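Local atomic coordinates of tylactone synthase starter module and modules 1 & 2 (Streptomyces fradiae, PDB entry 2Z5L), a protein that contains, in the region described here, the first ketoreductase of the tylosin polyketide synthase, which probably reduces a beta-keto group of the growing chain with NADPH. Residues 141-147 with 180-186; 173-177 with 489-493; 243-247 with 497-503; 260-266 with 284-290; 415-419 with 471-475. All coordinates share one frame; numbering follows the deposited sequence.

Contact 1: residues 141-147 with 180-186; sequences RVWALTR and WGGLIDL
With chi1 at -79° and chi2 at 81°, the indole of W143 lies flat against the backbone of G181 and G182. Its CG is anti to its own carbonyl carbon. The two glycine CA atoms make CH-pi contacts with one face: G181 CA is 3.8 Å from the centroid of the five-membered ring, and G182 CA is 3.6 Å from that of the six-membered ring. I184 CD1 meets W143 CE3 obliquely at 3.4 Å. L145 and I184 lie side by side on the same face, and L145 CD2 presses tightly on I184 CB. V142, A144 and W180 pack on the other face. There T146 OG1 donates to D185 OD1 over 2.6 Å, on the lone pair turned away from OD2. D185 OD1 also accepts from A149 N, while OD2 forms a salt bridge to R236. The carboxylate is therefore held at both oxygens in a buried place. R141 NH1 reaches W180 O at 3.1 Å and also bonds P177 O.

The backbones pair in parallel, as in A144 N to G182 O at 2.9 Å. Between V142 and W143 the register slips by one residue. At this beta bulge V142 O takes two donors, G181 N and G182 N, from the same face of its plane. Strand 140-147, helix 160-175 and strand 180-186 form a beta-alpha-beta crossover, the repeating unit of a Rossmann-like fold.

Contact 2: residues 173-177 with 489-493; sequences ALELP and TNAIR
T489 starts the contact lightly, with its CG2 4.3 Å from L174 CD2. Its hydroxyl is bonded away from this contact, to R450 and F485. Three residues on, I492 points toward the other segment. Its CG2 branch is anti to its backbone N, which turns this methyl to L174 O, 3.2 Å from CG2. The same methyl lies 4.1 Å from P177 CG, so it fits between the leucine and the proline ring. I492 O touches P177 CG as well, at 3.4 Å.

The contact joins the C-terminal ends of two helices far apart in sequence, 160-175 and 482-492. The first is the crossover helix between strands 140-147 and 180-186. R493 and L176 are each the first residue to leave helical geometry.

R493 has CG anti to its backbone N (chi1 172°) and a bend at chi2 (84°). This shape carries the chain past A173, with R493 CD 3.6 Å from A173 O. A173 CB lies over one face of the guanidinium, 3.7 Å from R493 NE. P177 O lies at the edge of the guanidinium, in its plane, with R493 NH1 2.9 Å away. R493 NH1 bonds W180 O, and NH2 forms a salt bridge to D231.

Contact 3: residues 243-247 with 497-503; sequences RRVSR and LFDTVPE
V245 offers both backbone polar groups to residues 497-503. V245 N donates to L497 O at 3.1 Å, in a nearly straight bond of 168°. V245 O accepts from T500 OG1 at 2.8 Å. That hydroxyl approaches from well above the carbonyl plane, 68° out of it. A type I turn from F498 to V501 places T500 here, and it has its own V501 N to F498 O bond.

Apolar groups pack beside these bonds. V245 CG1 presses on L497 CD1 at 3.5 Å. V245 CG2 approaches the F498 ring obliquely, 3.4 Å from CD2. L497 CD1 also lies over the centre of the F498 ring. On the strand's other side, T500 CG2 crosses the R244 side chain.

The arginines have different partners. R244 NH1 donates to R243 O, and R244 NH2 forms a salt bridge to E230. R243 NH2 bonds T395 O. R247 meets E503 in a salt bridge, with R247 NH1 2.7 Å from E503 OE2. NH1 comes over the carboxylate, the two planes 63° apart, and the fit is too close for its detail to be relied on. R247 NH2 bonds A26 O.

Strand 239-247 is thus joined to the C-terminal tail by two neutral bonds beside apolar packing, with an ion pair farther along, at R247. The two bonds hold L497 and the turn after it against V245, and the charges probably draw E503 to R247.

Contact 4: residues 260-266 with 284-290; sequences GTVLITG and AERLVLT
Backbone hydrogen bonds join G260 to the loop before strand 286-291 and continue along the two parallel strands. V262 N donates to R286 O at 2.6 Å, and V262 O accepts from V288 N at 2.9 Å. I264 N to V288 O is nearly straight at 172°, and T290 N to I264 O ends the ladder. At the other end G260 O takes two donors. E285 N lies in its carbonyl plane on a lone pair, and R286 N comes from above that plane.

Side chains add two polar contacts. G260 N donates to E285 OE2 at 3.2 Å, from above the carboxylate plane. T261 OG1 sits over one face of the R286 guanidinium, without a hydrogen bond.

Apolar contacts lie on both faces. V262 and L287 run side by side, with V262 CB 3.5 Å from L287 CD2. I264 and L289 do likewise, and L279 of helix 270-281 packs on V262 and I264. On the face of T261 and L263, L263 CD1 touches V288 CG1 at 3.6 Å.

One water bridges the C-terminal ends. It accepts from G266 N at 2.8 Å and is hydrogen-bonded to T290 OG1 at 2.9 Å.

Strand 261-265, helix 270-281 and strand 286-291 form the first beta-alpha-beta unit of the ketoreductase Rossmann fold. Its glycine-rich turn, with G267, G269 and G272, is consistent with dinucleotide binding.

Contact 5: residues 415-419 with 471-475; sequences AERRR and NDVCV
A Schellman motif ends helix 457-470, with N471 at positive phi as its C-prime residue. R419, at the end of helix 402-419, binds the carbonyls that follow. Its chain bends at chi2 (-76°) and chi3 (-75°), which folds the guanidinium back over V473. R419 NH2 donates to N471 O at 2.5 Å, unusually short and of doubtful exact length. R419 NH1 donates to D472 O at 2.7 Å. Both oxygens lie at the guanidinium edge, near its plane. NH1 also bonds A425 O.

V473 CG2 sits over the centre of one guanidinium face, 3.3 Å from R419 CZ. N471 OD1 lies over the opposite face, toward its rim, 3.2 Å from R419 NH2. The amide plane is turned 78° from the guanidinium. Further back along the helix, V473 CG1 touches E416 CG at 4.1 Å, and C474 SG rests on A415 CB at 4.1 Å.

The charged group is thus sandwiched between a methyl and an amide oxygen, its rotation set by the carbonyls at its edge. The carbonyl oxygens would probably stabilise its positive charge.

Contacts 1 and 4 are buried parallel strand pairs, each within its own beta-alpha-beta unit. Their centres are about 41 Å apart, on opposite sides of the chain's centre. Backbone bonds and apolar side chains dominate both, but contact 1 has a bulge and contact 4 a bridging water. Contacts 2, 3 and 5 are only partly buried and tie loops or helix ends to other elements, with arginines prominent. Contact 2 shares helix 160-175 with the unit of contact 1 and touches it through R493. It also meets contact 3, where T489 packs on F498. Contact 5 touches no other contact; its arginine binds backbone carbonyls, whereas R247 in contact 3 pairs with a carboxylate.

Contact 1: residues 141-147 with 180-186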
# COMPACT_ATOMS: atom_id res chain seq x y z
N ARG A 141 3.29 -6.01 22.55
CA ARG A 141 2.66 -5.10 21.59
C ARG A 141 3.75 -4.43 20.75
O ARG A 141 4.66 -3.80 21.29
CB ARG A 141 1.83 -4.02 22.30
CG ARG A 141 0.53 -4.52 22.92
CD ARG A 141 -0.43 -5.05 21.87
NE ARG A 141 -1.58 -5.72 22.45
CZ ARG A 141 -2.57 -6.25 21.74
NH1 ARG A 141 -2.56 -6.17 20.42
NH2 ARG A 141 -3.59 -6.85 22.36
N VAL A 142 3.64 -4.57 19.43
CA VAL A 142 4.63 -3.97 18.55
C VAL A 142 4.10 -2.70 17.93
O VAL A 142 3.08 -2.70 17.25
CB VAL A 142 5.04 -4.94 17.42
CG1 VAL A 142 6.16 -4.31 16.58
CG2 VAL A 142 5.50 -6.26 18.02
N TRP A 143 4.79 -1.60 18.18
CA TRP A 143 4.38 -0.33 17.62
C TRP A 143 5.47 0.16 16.69
O TRP A 143 6.64 0.19 17.06
CB TRP A 143 4.12 0.68 18.74
CG TRP A 143 2.80 0.49 19.41
CD1 TRP A 143 2.50 -0.40 20.39
CD2 TRP A 143 1.59 1.19 19.11
NE1 TRP A 143 1.17 -0.30 20.72
CE2 TRP A 143 0.59 0.67 19.95
CE3 TRP A 143 1.26 2.22 18.21
CZ2 TRP A 143 -0.73 1.14 19.92
CZ3 TRP A 143 -0.05 2.68 18.18
CH2 TRP A 143 -1.03 2.14 19.03
N ALA A 144 5.10 0.53 15.47
CA ALA A 144 6.07 1.00 14.52
C ALA A 144 5.94 2.50 14.34
O ALA A 144 4.89 3.00 13.92
CB ALA A 144 5.90 0.29 13.18
N LEU A 145 7.01 3.22 14.66
CA LEU A 145 7.02 4.67 14.51
C LEU A 145 7.61 5.00 13.16
O LEU A 145 8.53 4.32 12.70
CB LEU A 145 7.84 5.33 15.62
CG LEU A 145 7.36 5.04 17.04
CD1 LEU A 145 8.21 5.84 18.02
CD2 LEU A 145 5.90 5.38 17.18
N THR A 146 7.09 6.03 12.51
CA THR A 146 7.58 6.45 11.20
C THR A 146 7.52 7.97 11.11
O THR A 146 7.07 8.64 12.04
CB THR A 146 6.72 5.88 10.06
OG1 THR A 146 5.43 6.50 10.08
CG2 THR A 146 6.55 4.37 10.23
N ARG A 147 7.97 8.50 9.98
CA ARG A 147 7.98 9.93 9.75
C ARG A 147 7.73 10.27 8.28
O ARG A 147 8.42 9.76 7.39
CB ARG A 147 9.33 10.51 10.15
CG ARG A 147 10.49 9.80 9.48
CD ARG A 147 11.61 10.76 9.17
NE ARG A 147 11.19 11.77 8.20
CZ ARG A 147 11.99 12.71 7.71
NH1 ARG A 147 13.25 12.78 8.10
NH2 ARG A 147 11.52 13.58 6.82
N TRP A 180 0.39 -7.38 17.27
CA TRP A 180 0.51 -6.06 16.66
C TRP A 180 -0.14 -4.94 17.47
O TRP A 180 -1.31 -5.02 17.83
CB TRP A 180 -0.06 -6.06 15.25
CG TRP A 180 0.22 -4.78 14.54
CD1 TRP A 180 -0.67 -3.78 14.25
CD2 TRP A 180 1.49 -4.32 14.09
NE1 TRP A 180 -0.03 -2.73 13.64
CE2 TRP A 180 1.30 -3.04 13.52
CE3 TRP A 180 2.78 -4.88 14.10
CZ2 TRP A 180 2.36 -2.30 12.98
CZ3 TRP A 180 3.83 -4.14 13.56
CH2 TRP A 180 3.60 -2.87 13.01
N GLY A 181 0.63 -3.90 17.73
CA GLY A 181 0.10 -2.77 18.47
C GLY A 181 -0.48 -1.73 17.53
O GLY A 181 -1.70 -1.58 17.44
N GLY A 182 0.39 -1.00 16.84
CA GLY A 182 -0.05 0.02 15.91
C GLY A 182 1.06 0.79 15.23
O GLY A 182 2.25 0.53 15.44
N LEU A 183 0.65 1.77 14.42
CA LEU A 183 1.55 2.64 13.66
C LEU A 183 1.34 4.09 14.11
O LEU A 183 0.21 4.54 14.26
CB LEU A 183 1.25 2.54 12.16
CG LEU A 183 1.59 1.23 11.43
CD1 LEU A 183 0.53 0.90 10.39
CD2 LEU A 183 2.97 1.38 10.80
N ILE A 184 2.44 4.81 14.33
CA ILE A 184 2.36 6.21 14.75
C ILE A 184 3.31 7.04 13.91
O ILE A 184 4.51 6.78 13.88
CB ILE A 184 2.76 6.35 16.23
CG1 ILE A 184 1.85 5.50 17.11
CG2 ILE A 184 2.70 7.81 16.64
CD1 ILE A 184 2.32 5.40 18.58
N ASP A 185 2.79 8.06 13.23
CA ASP A 185 3.62 8.91 12.38
C ASP A 185 4.08 10.18 13.10
O ASP A 185 3.26 11.03 13.47
CB ASP A 185 2.85 9.27 11.10
CG ASP A 185 3.76 9.72 9.98
OD1 ASP A 185 4.65 8.93 9.57
OD2 ASP A 185 3.59 10.85 9.50
N LEU A 186 5.39 10.32 13.28
CA LEU A 186 5.93 11.48 13.96
C LEU A 186 6.14 12.68 13.04
O LEU A 186 6.31 12.54 11.83
CB LEU A 186 7.26 11.12 14.65
CG LEU A 186 7.14 10.02 15.71
CD1 LEU A 186 8.45 9.89 16.44
CD2 LEU A 186 6.01 10.36 16.68

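Contact 2: residues 173-177 with 489-493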
# COMPACT_ATOMS: atom_id res chain seq x y z
N ALA A 173 -1.86 -6.32 11.74
CA ALA A 173 -2.97 -6.19 12.68
C ALA A 173 -3.97 -7.34 12.54
O ALA A 173 -4.46 -7.87 13.54
CB ALA A 173 -3.69 -4.86 12.45
N LEU A 174 -4.24 -7.73 11.30
CA LEU A 174 -5.18 -8.79 10.99
C LEU A 174 -4.62 -10.20 11.14
O LEU A 174 -5.35 -11.15 11.47
CB LEU A 174 -5.70 -8.61 9.55
CG LEU A 174 -6.43 -7.29 9.25
CD1 LEU A 174 -6.35 -7.00 7.76
CD2 LEU A 174 -7.87 -7.37 9.71
N GLU A 175 -3.33 -10.34 10.88
CA GLU A 175 -2.66 -11.63 10.99
C GLU A 175 -2.23 -12.00 12.40
O GLU A 175 -2.27 -13.18 12.79
CB GLU A 175 -1.44 -11.65 10.08
CG GLU A 175 -1.72 -12.18 8.71
CD GLU A 175 -0.44 -12.41 7.95
OE1 GLU A 175 0.46 -13.07 8.51
OE2 GLU A 175 -0.34 -11.93 6.80
N LEU A 176 -1.81 -10.98 13.14
CA LEU A 176 -1.33 -11.14 14.51
C LEU A 176 -1.98 -10.09 15.42
O LEU A 176 -1.31 -9.23 15.96
CB LEU A 176 0.19 -10.96 14.54
CG LEU A 176 0.94 -11.74 13.46
CD1 LEU A 176 2.45 -11.48 13.58
CD2 LEU A 176 0.64 -13.23 13.61
N PRO A 177 -3.30 -10.17 15.61
CA PRO A 177 -4.06 -9.23 16.45
C PRO A 177 -3.56 -9.08 17.89
O PRO A 177 -3.60 -7.99 18.44
CB PRO A 177 -5.48 -9.80 16.43
CG PRO A 177 -5.54 -10.58 15.19
CD PRO A 177 -4.19 -11.23 15.10
N THR A 489 -14.46 -8.19 9.87
CA THR A 489 -13.19 -7.55 10.07
C THR A 489 -13.00 -7.15 11.53
O THR A 489 -11.88 -7.14 12.04
CB THR A 489 -13.09 -6.31 9.17
OG1 THR A 489 -13.19 -6.72 7.81
CG2 THR A 489 -11.77 -5.59 9.39
N ASN A 490 -14.10 -6.85 12.21
CA ASN A 490 -14.01 -6.46 13.60
C ASN A 490 -13.80 -7.66 14.52
O ASN A 490 -13.22 -7.54 15.60
CB ASN A 490 -15.26 -5.69 14.01
CG ASN A 490 -15.11 -5.02 15.36
OD1 ASN A 490 -14.92 -3.80 15.45
ND2 ASN A 490 -15.21 -5.81 16.43
N ALA A 491 -14.26 -8.83 14.08
CA ALA A 491 -14.11 -10.06 14.85
C ALA A 491 -12.63 -10.46 14.93
O ALA A 491 -12.17 -11.03 15.92
CB ALA A 491 -14.91 -11.18 14.22
N ILE A 492 -11.89 -10.16 13.86
CA ILE A 492 -10.47 -10.47 13.79
C ILE A 492 -9.70 -9.41 14.56
O ILE A 492 -8.87 -9.71 15.41
CB ILE A 492 -9.94 -10.46 12.33
CG1 ILE A 492 -10.72 -11.47 11.48
CG2 ILE A 492 -8.45 -10.80 12.29
CD1 ILE A 492 -10.45 -11.36 9.99
N ARG A 493 -10.00 -8.15 14.26
CA ARG A 493 -9.32 -7.02 14.88
C ARG A 493 -10.26 -5.82 15.00
O ARG A 493 -10.76 -5.31 13.99
CB ARG A 493 -8.09 -6.67 14.03
CG ARG A 493 -7.34 -5.39 14.41
CD ARG A 493 -6.34 -5.59 15.53
NE ARG A 493 -5.44 -4.44 15.64
CZ ARG A 493 -4.34 -4.42 16.38
NH1 ARG A 493 -3.99 -5.49 17.09
NH2 ARG A 493 -3.58 -3.34 16.41

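Contact 3: residues 243-247 with 497-503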
# COMPACT_ATOMS: atom_id res chain seq x y z
N ARG A 243 -6.38 7.55 11.19
CA ARG A 243 -6.71 7.20 9.81
C ARG A 243 -8.16 6.70 9.70
O ARG A 243 -8.62 5.93 10.53
CB ARG A 243 -5.74 6.13 9.30
CG ARG A 243 -5.82 5.82 7.81
CD ARG A 243 -4.47 5.37 7.27
NE ARG A 243 -4.52 4.95 5.88
CZ ARG A 243 -5.13 3.85 5.44
NH1 ARG A 243 -5.75 3.05 6.30
NH2 ARG A 243 -5.13 3.54 4.15
N ARG A 244 -8.87 7.17 8.68
CA ARG A 244 -10.26 6.77 8.47
C ARG A 244 -10.59 6.57 7.00
O ARG A 244 -10.08 7.28 6.13
CB ARG A 244 -11.20 7.85 9.03
CG ARG A 244 -11.18 8.00 10.55
CD ARG A 244 -11.82 6.81 11.23
NE ARG A 244 -12.08 7.08 12.64
CZ ARG A 244 -11.14 7.22 13.56
NH1 ARG A 244 -9.86 7.11 13.23
NH2 ARG A 244 -11.48 7.50 14.81
N VAL A 245 -11.45 5.60 6.71
CA VAL A 245 -11.87 5.35 5.34
C VAL A 245 -13.29 5.90 5.17
O VAL A 245 -14.23 5.45 5.83
CB VAL A 245 -11.87 3.83 4.98
CG1 VAL A 245 -10.44 3.32 4.93
CG2 VAL A 245 -12.69 3.04 6.00
N SER A 246 -13.43 6.87 4.28
CA SER A 246 -14.72 7.50 4.03
C SER A 246 -15.09 7.47 2.54
O SER A 246 -14.23 7.68 1.68
CB SER A 246 -14.68 8.94 4.54
OG SER A 246 -13.39 9.50 4.38
N ARG A 247 -16.36 7.21 2.25
CA ARG A 247 -16.80 7.17 0.86
C ARG A 247 -16.32 8.43 0.17
O ARG A 247 -16.40 9.52 0.73
CB ARG A 247 -18.33 7.04 0.79
CG ARG A 247 -18.86 5.81 1.54
CD ARG A 247 -20.34 5.56 1.30
NE ARG A 247 -20.58 4.63 0.20
CZ ARG A 247 -21.08 3.40 0.34
NH1 ARG A 247 -21.41 2.94 1.54
NH2 ARG A 247 -21.26 2.62 -0.71
N LEU A 497 -11.00 2.34 12.03
CA LEU A 497 -10.79 2.52 10.60
C LEU A 497 -12.04 2.70 9.73
O LEU A 497 -12.15 3.68 8.98
CB LEU A 497 -9.95 1.36 10.07
CG LEU A 497 -9.19 1.54 8.75
CD1 LEU A 497 -10.07 1.12 7.60
CD2 LEU A 497 -8.74 2.99 8.61
N PHE A 498 -12.98 1.77 9.84
CA PHE A 498 -14.19 1.83 9.04
C PHE A 498 -15.38 2.49 9.73
O PHE A 498 -16.50 2.43 9.22
CB PHE A 498 -14.60 0.43 8.59
CG PHE A 498 -13.51 -0.33 7.87
CD1 PHE A 498 -12.60 -1.10 8.58
CD2 PHE A 498 -13.41 -0.27 6.49
CE1 PHE A 498 -11.60 -1.81 7.92
CE2 PHE A 498 -12.41 -0.97 5.81
CZ PHE A 498 -11.51 -1.75 6.53
N ASP A 499 -15.17 3.11 10.89
CA ASP A 499 -16.30 3.75 11.56
C ASP A 499 -16.89 4.88 10.71
O ASP A 499 -18.08 5.15 10.79
CB ASP A 499 -15.90 4.31 12.93
CG ASP A 499 -15.83 3.24 14.01
OD1 ASP A 499 -16.52 2.20 13.87
OD2 ASP A 499 -15.10 3.44 15.00
N THR A 500 -16.05 5.52 9.91
CA THR A 500 -16.49 6.62 9.06
C THR A 500 -17.35 6.16 7.88
O THR A 500 -17.64 6.94 6.97
CB THR A 500 -15.30 7.42 8.51
OG1 THR A 500 -14.17 6.55 8.35
CG2 THR A 500 -14.95 8.56 9.44
N VAL A 501 -17.73 4.88 7.88
CA VAL A 501 -18.57 4.34 6.82
C VAL A 501 -19.92 3.98 7.40
O VAL A 501 -20.02 3.10 8.25
CB VAL A 501 -17.97 3.08 6.18
CG1 VAL A 501 -18.92 2.53 5.14
CG2 VAL A 501 -16.63 3.40 5.55
N PRO A 502 -20.99 4.65 6.93
CA PRO A 502 -22.36 4.42 7.39
C PRO A 502 -22.77 2.96 7.51
O PRO A 502 -23.10 2.47 8.60
CB PRO A 502 -23.19 5.17 6.35
CG PRO A 502 -22.31 6.33 6.02
CD PRO A 502 -20.97 5.67 5.86
N GLU A 503 -22.75 2.26 6.38
CA GLU A 503 -23.13 0.86 6.31
C GLU A 503 -22.29 -0.02 7.24
O GLU A 503 -22.73 -1.09 7.67
CB GLU A 503 -23.01 0.37 4.87
CG GLU A 503 -23.91 1.10 3.87
CD GLU A 503 -23.48 2.53 3.58
OE1 GLU A 503 -24.24 3.24 2.88
OE2 GLU A 503 -22.40 2.96 4.02

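Contact 4: residues 260-266 with 284-290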
# COMPACT_ATOMS: atom_id res chain seq x y z
N GLY A 260 -3.62 9.62 -28.85
CA GLY A 260 -2.19 9.45 -28.99
C GLY A 260 -1.69 8.05 -28.64
O GLY A 260 -2.40 7.06 -28.82
N THR A 261 -0.46 7.96 -28.13
CA THR A 261 0.13 6.67 -27.77
C THR A 261 -0.18 6.31 -26.31
O THR A 261 -0.01 7.13 -25.41
CB THR A 261 1.67 6.67 -27.99
OG1 THR A 261 1.95 7.09 -29.34
CG2 THR A 261 2.26 5.27 -27.79
N VAL A 262 -0.67 5.10 -26.09
CA VAL A 262 -0.99 4.65 -24.74
C VAL A 262 -0.10 3.46 -24.39
O VAL A 262 -0.06 2.45 -25.11
CB VAL A 262 -2.48 4.25 -24.60
CG1 VAL A 262 -2.78 3.82 -23.18
CG2 VAL A 262 -3.38 5.42 -24.99
N LEU A 263 0.66 3.60 -23.32
CA LEU A 263 1.56 2.55 -22.85
C LEU A 263 0.84 1.77 -21.75
O LEU A 263 0.37 2.37 -20.78
CB LEU A 263 2.83 3.16 -22.27
CG LEU A 263 3.82 2.19 -21.62
CD1 LEU A 263 4.26 1.12 -22.64
CD2 LEU A 263 5.05 2.97 -21.13
N ILE A 264 0.79 0.46 -21.90
CA ILE A 264 0.13 -0.40 -20.91
C ILE A 264 1.04 -1.54 -20.46
O ILE A 264 1.33 -2.45 -21.25
CB ILE A 264 -1.16 -1.04 -21.48
CG1 ILE A 264 -2.22 0.02 -21.72
CG2 ILE A 264 -1.67 -2.12 -20.52
CD1 ILE A 264 -3.36 -0.46 -22.61
N THR A 265 1.48 -1.52 -19.20
CA THR A 265 2.31 -2.62 -18.74
C THR A 265 1.38 -3.76 -18.30
O THR A 265 0.20 -3.54 -18.04
CB THR A 265 3.29 -2.22 -17.61
OG1 THR A 265 2.59 -2.00 -16.39
CG2 THR A 265 4.04 -0.92 -17.99
N GLY A 266 1.91 -4.99 -18.28
CA GLY A 266 1.08 -6.12 -17.92
C GLY A 266 -0.09 -6.19 -18.89
O GLY A 266 -1.21 -6.52 -18.53
N ALA A 284 -7.95 5.38 -29.00
CA ALA A 284 -6.50 5.28 -28.87
C ALA A 284 -5.92 5.24 -30.29
O ALA A 284 -6.45 4.55 -31.17
CB ALA A 284 -6.12 4.02 -28.11
N GLU A 285 -4.85 5.99 -30.50
CA GLU A 285 -4.18 6.05 -31.79
C GLU A 285 -3.09 4.99 -31.86
O GLU A 285 -2.78 4.46 -32.92
CB GLU A 285 -3.56 7.43 -32.02
CG GLU A 285 -4.56 8.56 -32.12
CD GLU A 285 -3.90 9.88 -32.47
OE1 GLU A 285 -3.11 9.90 -33.45
OE2 GLU A 285 -4.16 10.89 -31.79
N ARG A 286 -2.50 4.70 -30.71
CA ARG A 286 -1.45 3.70 -30.65
C ARG A 286 -1.39 3.08 -29.26
O ARG A 286 -1.46 3.78 -28.24
CB ARG A 286 -0.09 4.32 -30.98
CG ARG A 286 1.08 3.32 -31.03
CD ARG A 286 2.43 4.02 -31.17
NE ARG A 286 2.50 4.90 -32.33
CZ ARG A 286 3.39 5.87 -32.48
NH1 ARG A 286 4.30 6.09 -31.53
NH2 ARG A 286 3.37 6.64 -33.55
N LEU A 287 -1.27 1.77 -29.23
CA LEU A 287 -1.15 1.05 -27.98
C LEU A 287 0.18 0.35 -28.01
O LEU A 287 0.58 -0.20 -29.04
CB LEU A 287 -2.27 0.01 -27.83
CG LEU A 287 -3.68 0.51 -27.52
CD1 LEU A 287 -4.65 -0.67 -27.32
CD2 LEU A 287 -3.64 1.35 -26.25
N VAL A 288 0.88 0.42 -26.89
CA VAL A 288 2.18 -0.23 -26.72
C VAL A 288 2.00 -1.11 -25.50
O VAL A 288 1.82 -0.61 -24.40
CB VAL A 288 3.27 0.82 -26.47
CG1 VAL A 288 4.55 0.14 -26.07
CG2 VAL A 288 3.48 1.63 -27.75
N LEU A 289 2.04 -2.42 -25.71
CA LEU A 289 1.84 -3.38 -24.63
C LEU A 289 3.12 -4.08 -24.25
O LEU A 289 3.87 -4.54 -25.12
CB LEU A 289 0.79 -4.41 -25.06
CG LEU A 289 -0.46 -3.85 -25.74
CD1 LEU A 289 -1.27 -5.01 -26.29
CD2 LEU A 289 -1.27 -3.02 -24.77
N THR A 290 3.39 -4.17 -22.96
CA THR A 290 4.59 -4.86 -22.53
C THR A 290 4.16 -6.08 -21.76
O THR A 290 3.12 -6.07 -21.12
CB THR A 290 5.47 -3.98 -21.64
OG1 THR A 290 4.97 -4.01 -20.30
CG2 THR A 290 5.45 -2.53 -22.14
O HOH W 1 4.60 -5.72 -17.99

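Contact 5: residues 415-419 with 471-475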
# COMPACT_ATOMS: atom_id res chain seq x y z
N ALA A 415 1.98 8.32 -6.38
CA ALA A 415 0.95 9.12 -7.02
C ALA A 415 0.91 10.48 -6.34
O ALA A 415 0.97 11.52 -7.00
CB ALA A 415 -0.41 8.43 -6.88
N GLU A 416 0.82 10.46 -5.01
CA GLU A 416 0.78 11.69 -4.20
C GLU A 416 2.00 12.56 -4.46
O GLU A 416 1.87 13.75 -4.74
CB GLU A 416 0.70 11.36 -2.70
CG GLU A 416 -0.50 10.52 -2.30
CD GLU A 416 -0.79 10.56 -0.81
OE1 GLU A 416 -1.21 11.61 -0.30
OE2 GLU A 416 -0.61 9.52 -0.13
N ARG A 417 3.19 11.96 -4.38
CA ARG A 417 4.39 12.73 -4.62
C ARG A 417 4.43 13.33 -6.02
O ARG A 417 4.93 14.44 -6.21
CB ARG A 417 5.63 11.89 -4.37
CG ARG A 417 5.81 11.48 -2.91
CD ARG A 417 7.23 11.01 -2.66
NE ARG A 417 7.62 9.93 -3.57
CZ ARG A 417 7.23 8.66 -3.45
NH1 ARG A 417 6.43 8.31 -2.45
NH2 ARG A 417 7.65 7.75 -4.30
N ARG A 418 3.92 12.60 -7.00
CA ARG A 418 3.92 13.08 -8.38
C ARG A 418 3.05 14.30 -8.60
O ARG A 418 3.50 15.32 -9.12
CB ARG A 418 3.45 11.98 -9.35
CG ARG A 418 4.54 11.04 -9.81
CD ARG A 418 3.99 10.03 -10.82
NE ARG A 418 3.59 10.65 -12.08
CZ ARG A 418 4.42 10.98 -13.06
NH1 ARG A 418 5.72 10.75 -12.93
NH2 ARG A 418 3.96 11.54 -14.17
N ARG A 419 1.79 14.19 -8.20
CA ARG A 419 0.85 15.28 -8.36
C ARG A 419 1.33 16.54 -7.65
O ARG A 419 1.45 17.59 -8.27
CB ARG A 419 -0.52 14.84 -7.85
CG ARG A 419 -1.18 13.79 -8.73
CD ARG A 419 -1.73 14.41 -10.00
NE ARG A 419 -2.96 15.15 -9.72
CZ ARG A 419 -4.16 14.59 -9.62
NH1 ARG A 419 -4.31 13.29 -9.79
NH2 ARG A 419 -5.21 15.34 -9.29
N ASN A 471 -10.05 13.53 -11.92
CA ASN A 471 -8.62 13.78 -11.79
C ASN A 471 -8.16 13.39 -10.38
O ASN A 471 -7.38 14.11 -9.76
CB ASN A 471 -8.28 15.24 -12.05
CG ASN A 471 -7.04 15.38 -12.93
OD1 ASN A 471 -5.92 15.55 -12.42
ND2 ASN A 471 -7.24 15.34 -14.24
N ASP A 472 -8.66 12.26 -9.88
CA ASP A 472 -8.29 11.80 -8.56
C ASP A 472 -6.79 11.53 -8.45
O ASP A 472 -6.10 11.30 -9.45
CB ASP A 472 -9.02 10.49 -8.21
CG ASP A 472 -10.51 10.65 -8.15
OD1 ASP A 472 -11.01 11.51 -7.39
OD2 ASP A 472 -11.20 9.88 -8.85
N VAL A 473 -6.29 11.56 -7.21
CA VAL A 473 -4.90 11.26 -6.91
C VAL A 473 -4.91 9.82 -6.40
O VAL A 473 -4.23 8.96 -6.95
CB VAL A 473 -4.33 12.22 -5.84
CG1 VAL A 473 -2.96 11.74 -5.37
CG2 VAL A 473 -4.20 13.64 -6.43
N CYS A 474 -5.69 9.57 -5.36
CA CYS A 474 -5.82 8.22 -4.83
C CYS A 474 -7.26 8.01 -4.46
O CYS A 474 -7.90 8.87 -3.85
CB CYS A 474 -4.94 7.98 -3.59
SG CYS A 474 -3.19 7.70 -3.93
N VAL A 475 -7.79 6.86 -4.84
CA VAL A 475 -9.16 6.53 -4.53
C VAL A 475 -9.25 5.03 -4.47
O VAL A 475 -8.49 4.33 -5.14
CB VAL A 475 -10.12 7.08 -5.62
CG1 VAL A 475 -9.80 6.45 -6.97
CG2 VAL A 475 -11.57 6.79 -5.22